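Local coordinates for protein RNA-dependent RNA Polymerase (Bombyx mori cytoplasmic polyhedrosis virus, PDB 6TZ0) that catalyses RNA-templated RNA synthesis, transcribing the double-stranded viral genome into plus strands and probably also making the complementary minus strands during replication, at residues K248-E259 with F296-L307. Sequence-based numbering, arbitrary orientation.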
# COMPACT_ATOMS: atom_id res chain seq x y z
N LYS A 248 -9.99 -19.58 13.62
CA LYS A 248 -9.88 -20.97 13.20
C LYS A 248 -11.18 -21.50 12.59
O LYS A 248 -11.13 -22.38 11.72
CB LYS A 248 -9.42 -21.84 14.37
CG LYS A 248 -8.94 -23.21 13.96
CD LYS A 248 -8.35 -23.97 15.12
CE LYS A 248 -9.38 -24.87 15.77
NZ LYS A 248 -10.24 -24.15 16.75
N ILE A 249 -12.34 -20.99 13.01
CA ILE A 249 -13.61 -21.51 12.49
C ILE A 249 -14.36 -20.43 11.72
O ILE A 249 -15.59 -20.49 11.60
CB ILE A 249 -14.46 -22.12 13.62
CG1 ILE A 249 -14.62 -21.18 14.82
CG2 ILE A 249 -13.86 -23.42 14.09
CD1 ILE A 249 -15.84 -20.29 14.85
N LYS A 250 -13.62 -19.48 11.16
CA LYS A 250 -14.22 -18.32 10.50
C LYS A 250 -14.90 -18.71 9.19
O LYS A 250 -15.89 -18.07 8.81
CB LYS A 250 -13.12 -17.27 10.30
CG LYS A 250 -13.51 -15.93 9.69
CD LYS A 250 -13.23 -15.85 8.19
CE LYS A 250 -11.75 -16.05 7.92
NZ LYS A 250 -10.92 -14.98 8.54
N GLY A 251 -14.41 -19.73 8.50
CA GLY A 251 -14.99 -20.11 7.23
C GLY A 251 -15.99 -21.24 7.29
O GLY A 251 -16.87 -21.35 6.44
N ILE A 252 -15.85 -22.11 8.30
CA ILE A 252 -16.77 -23.23 8.47
C ILE A 252 -18.16 -22.74 8.84
O ILE A 252 -19.16 -23.23 8.32
CB ILE A 252 -16.20 -24.20 9.53
CG1 ILE A 252 -14.91 -24.83 9.05
CG2 ILE A 252 -17.19 -25.29 9.88
CD1 ILE A 252 -14.20 -25.58 10.14
N GLY A 253 -18.24 -21.74 9.71
CA GLY A 253 -19.51 -21.18 10.12
C GLY A 253 -20.22 -20.33 9.09
O GLY A 253 -21.31 -19.83 9.36
N ARG A 254 -19.63 -20.15 7.91
CA ARG A 254 -20.23 -19.37 6.84
C ARG A 254 -20.55 -20.18 5.60
O ARG A 254 -21.57 -19.92 4.96
CB ARG A 254 -19.28 -18.23 6.43
CG ARG A 254 -19.20 -17.06 7.40
CD ARG A 254 -18.05 -16.16 7.00
NE ARG A 254 -18.02 -14.89 7.72
CZ ARG A 254 -17.44 -14.70 8.89
NH1 ARG A 254 -16.85 -15.70 9.51
NH2 ARG A 254 -17.47 -13.50 9.45
N SER A 255 -19.74 -21.18 5.26
CA SER A 255 -19.76 -21.84 3.96
C SER A 255 -20.89 -22.86 3.80
O SER A 255 -20.93 -23.55 2.78
CB SER A 255 -18.42 -22.51 3.70
OG SER A 255 -18.18 -23.56 4.63
N TRP A 256 -21.80 -22.96 4.76
CA TRP A 256 -22.94 -23.87 4.69
C TRP A 256 -24.03 -23.39 3.74
O TRP A 256 -24.94 -24.17 3.41
CB TRP A 256 -23.53 -24.06 6.09
CG TRP A 256 -23.91 -22.75 6.71
CD1 TRP A 256 -23.12 -21.95 7.47
CD2 TRP A 256 -25.17 -22.07 6.59
NE1 TRP A 256 -23.80 -20.82 7.84
CE2 TRP A 256 -25.06 -20.87 7.30
CE3 TRP A 256 -26.37 -22.37 5.94
CZ2 TRP A 256 -26.11 -19.97 7.39
CZ3 TRP A 256 -27.40 -21.47 6.03
CH2 TRP A 256 -27.27 -20.29 6.75
N TYR A 257 -24.00 -22.11 3.33
CA TYR A 257 -25.14 -21.52 2.64
C TYR A 257 -25.32 -22.09 1.25
O TYR A 257 -26.44 -22.09 0.73
CB TYR A 257 -25.00 -20.00 2.57
CG TYR A 257 -24.00 -19.48 1.57
CD1 TYR A 257 -22.65 -19.42 1.87
CD2 TYR A 257 -24.42 -18.97 0.33
CE1 TYR A 257 -21.74 -18.93 0.96
CE2 TYR A 257 -23.51 -18.48 -0.58
CZ TYR A 257 -22.17 -18.47 -0.25
OH TYR A 257 -21.26 -17.97 -1.16
N GLN A 258 -24.25 -22.60 0.66
CA GLN A 258 -24.35 -23.24 -0.65
C GLN A 258 -25.12 -24.55 -0.56
O GLN A 258 -25.97 -24.83 -1.41
CB GLN A 258 -22.94 -23.45 -1.19
CG GLN A 258 -22.85 -23.85 -2.63
CD GLN A 258 -21.43 -23.88 -3.10
OE1 GLN A 258 -20.51 -23.70 -2.31
NE2 GLN A 258 -21.23 -24.06 -4.38
N GLU A 259 -24.90 -25.32 0.50
CA GLU A 259 -25.68 -26.53 0.73
C GLU A 259 -27.13 -26.21 1.09
O GLU A 259 -28.05 -26.92 0.66
CB GLU A 259 -25.04 -27.37 1.83
CG GLU A 259 -25.73 -28.69 2.08
CD GLU A 259 -25.05 -29.48 3.17
OE1 GLU A 259 -24.03 -28.99 3.71
OE2 GLU A 259 -25.54 -30.58 3.50
N PHE A 296 -19.65 -31.26 0.20
CA PHE A 296 -20.57 -31.14 1.32
C PHE A 296 -20.27 -32.15 2.41
O PHE A 296 -20.48 -31.86 3.59
CB PHE A 296 -22.02 -31.30 0.85
CG PHE A 296 -22.53 -30.17 -0.01
CD1 PHE A 296 -21.84 -28.97 -0.13
CD2 PHE A 296 -23.72 -30.31 -0.71
CE1 PHE A 296 -22.31 -27.95 -0.93
CE2 PHE A 296 -24.20 -29.29 -1.50
CZ PHE A 296 -23.49 -28.11 -1.62
N ILE A 297 -19.72 -33.31 2.05
CA ILE A 297 -19.39 -34.34 3.03
C ILE A 297 -18.26 -33.88 3.95
O ILE A 297 -18.36 -33.98 5.19
CB ILE A 297 -19.02 -35.65 2.31
CG1 ILE A 297 -20.24 -36.22 1.61
CG2 ILE A 297 -18.41 -36.66 3.27
CD1 ILE A 297 -19.93 -37.36 0.68
N SER A 298 -17.20 -33.33 3.36
CA SER A 298 -16.08 -32.82 4.14
C SER A 298 -16.50 -31.62 4.98
O SER A 298 -16.07 -31.49 6.13
CB SER A 298 -14.93 -32.45 3.21
OG SER A 298 -13.85 -31.91 3.93
N LEU A 299 -17.37 -30.76 4.44
CA LEU A 299 -17.83 -29.61 5.22
C LEU A 299 -18.73 -30.03 6.38
O LEU A 299 -18.62 -29.46 7.47
CB LEU A 299 -18.54 -28.61 4.31
CG LEU A 299 -17.70 -27.47 3.73
CD1 LEU A 299 -16.63 -27.93 2.77
CD2 LEU A 299 -18.61 -26.48 3.04
N ARG A 300 -19.57 -31.05 6.20
CA ARG A 300 -20.41 -31.56 7.29
C ARG A 300 -19.57 -32.18 8.40
O ARG A 300 -19.81 -31.92 9.58
CB ARG A 300 -21.40 -32.59 6.77
CG ARG A 300 -22.57 -32.07 5.98
CD ARG A 300 -23.22 -33.24 5.27
NE ARG A 300 -24.23 -32.84 4.30
CZ ARG A 300 -24.79 -33.67 3.44
NH1 ARG A 300 -24.41 -34.94 3.41
NH2 ARG A 300 -25.70 -33.24 2.59
N ALA A 301 -18.58 -33.01 8.02
CA ALA A 301 -17.75 -33.67 9.02
C ALA A 301 -16.89 -32.67 9.78
O ALA A 301 -16.80 -32.73 11.02
CB ALA A 301 -16.87 -34.72 8.36
N LYS A 302 -16.29 -31.71 9.07
CA LYS A 302 -15.47 -30.69 9.71
C LYS A 302 -16.32 -29.76 10.56
O LYS A 302 -15.86 -29.29 11.61
CB LYS A 302 -14.73 -29.92 8.63
CG LYS A 302 -13.59 -29.07 9.10
CD LYS A 302 -12.96 -28.34 7.93
CE LYS A 302 -11.77 -29.10 7.36
NZ LYS A 302 -12.18 -30.23 6.48
N ARG A 303 -17.56 -29.51 10.15
CA ARG A 303 -18.46 -28.67 10.92
C ARG A 303 -18.89 -29.36 12.21
O ARG A 303 -19.01 -28.72 13.25
CB ARG A 303 -19.68 -28.34 10.06
CG ARG A 303 -20.62 -27.34 10.65
CD ARG A 303 -21.82 -27.10 9.77
NE ARG A 303 -21.45 -26.60 8.45
CZ ARG A 303 -21.70 -27.25 7.32
NH1 ARG A 303 -22.32 -28.41 7.35
NH2 ARG A 303 -21.32 -26.73 6.16
N ALA A 304 -19.13 -30.67 12.14
CA ALA A 304 -19.53 -31.40 13.34
C ALA A 304 -18.37 -31.55 14.32
O ALA A 304 -18.60 -31.54 15.53
CB ALA A 304 -20.08 -32.77 12.96
N GLU A 305 -17.14 -31.69 13.83
CA GLU A 305 -16.03 -31.86 14.76
C GLU A 305 -15.43 -30.55 15.25
O GLU A 305 -14.77 -30.55 16.29
CB GLU A 305 -14.93 -32.74 14.15
CG GLU A 305 -14.25 -32.13 12.95
CD GLU A 305 -13.21 -33.05 12.35
OE1 GLU A 305 -13.00 -34.16 12.89
OE2 GLU A 305 -12.61 -32.68 11.31
N LEU A 306 -15.64 -29.44 14.55
CA LEU A 306 -15.01 -28.18 14.93
C LEU A 306 -15.92 -27.24 15.72
O LEU A 306 -15.44 -26.57 16.64
CB LEU A 306 -14.49 -27.44 13.70
CG LEU A 306 -13.00 -27.52 13.35
CD1 LEU A 306 -12.22 -26.80 14.41
CD2 LEU A 306 -12.50 -28.94 13.25
N LEU A 307 -17.19 -27.13 15.39
CA LEU A 307 -17.97 -26.03 15.92
C LEU A 307 -18.59 -26.34 17.27
O LEU A 307 -18.76 -27.49 17.67
CB LEU A 307 -19.06 -25.60 14.95
CG LEU A 307 -18.59 -24.87 13.69
CD1 LEU A 307 -19.77 -24.55 12.84
CD2 LEU A 307 -17.87 -23.61 14.06
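E259 and R300 illustrate how one carboxylate oxygen can carry a whole salt bridge: R300 meets it side-on, NE lying 2.7 Å and NH2 2.8 Å from E259 OE2. Both nitrogens arrive from the same face of the carboxylate, whereas OE2 sits in the plane of the guanidinium. E259 OE1 lies 4.1 Å from R303 NH1, beyond a salt bridge, though the opposite charges may still attract.

The same glutamate stacks on F296. With CG anti to the backbone N (chi1 -176°), it passes over one face of the ring; CB makes a CH-pi contact 3.8 Å from the ring centroid, and the carboxylate lies 8° from parallel to the ring.

Within the N-terminal region of this reovirus-family polymerase, the linker after helix 242-248 and the first turn of helix 257-264 lie against helix 295-306.

Apolar contacts occupy the other end. I252 lies against one side of the helix, its CD1 3.7 Å from K302 CG and its CG2 against R303 CA, and I249 CB packs 3.7 Å from L307 CD2. W256 CB lies over a face of the R303 guanidinium, and L299 CD2 touches S255 OG, whose hydroxyl bonds to G251 O.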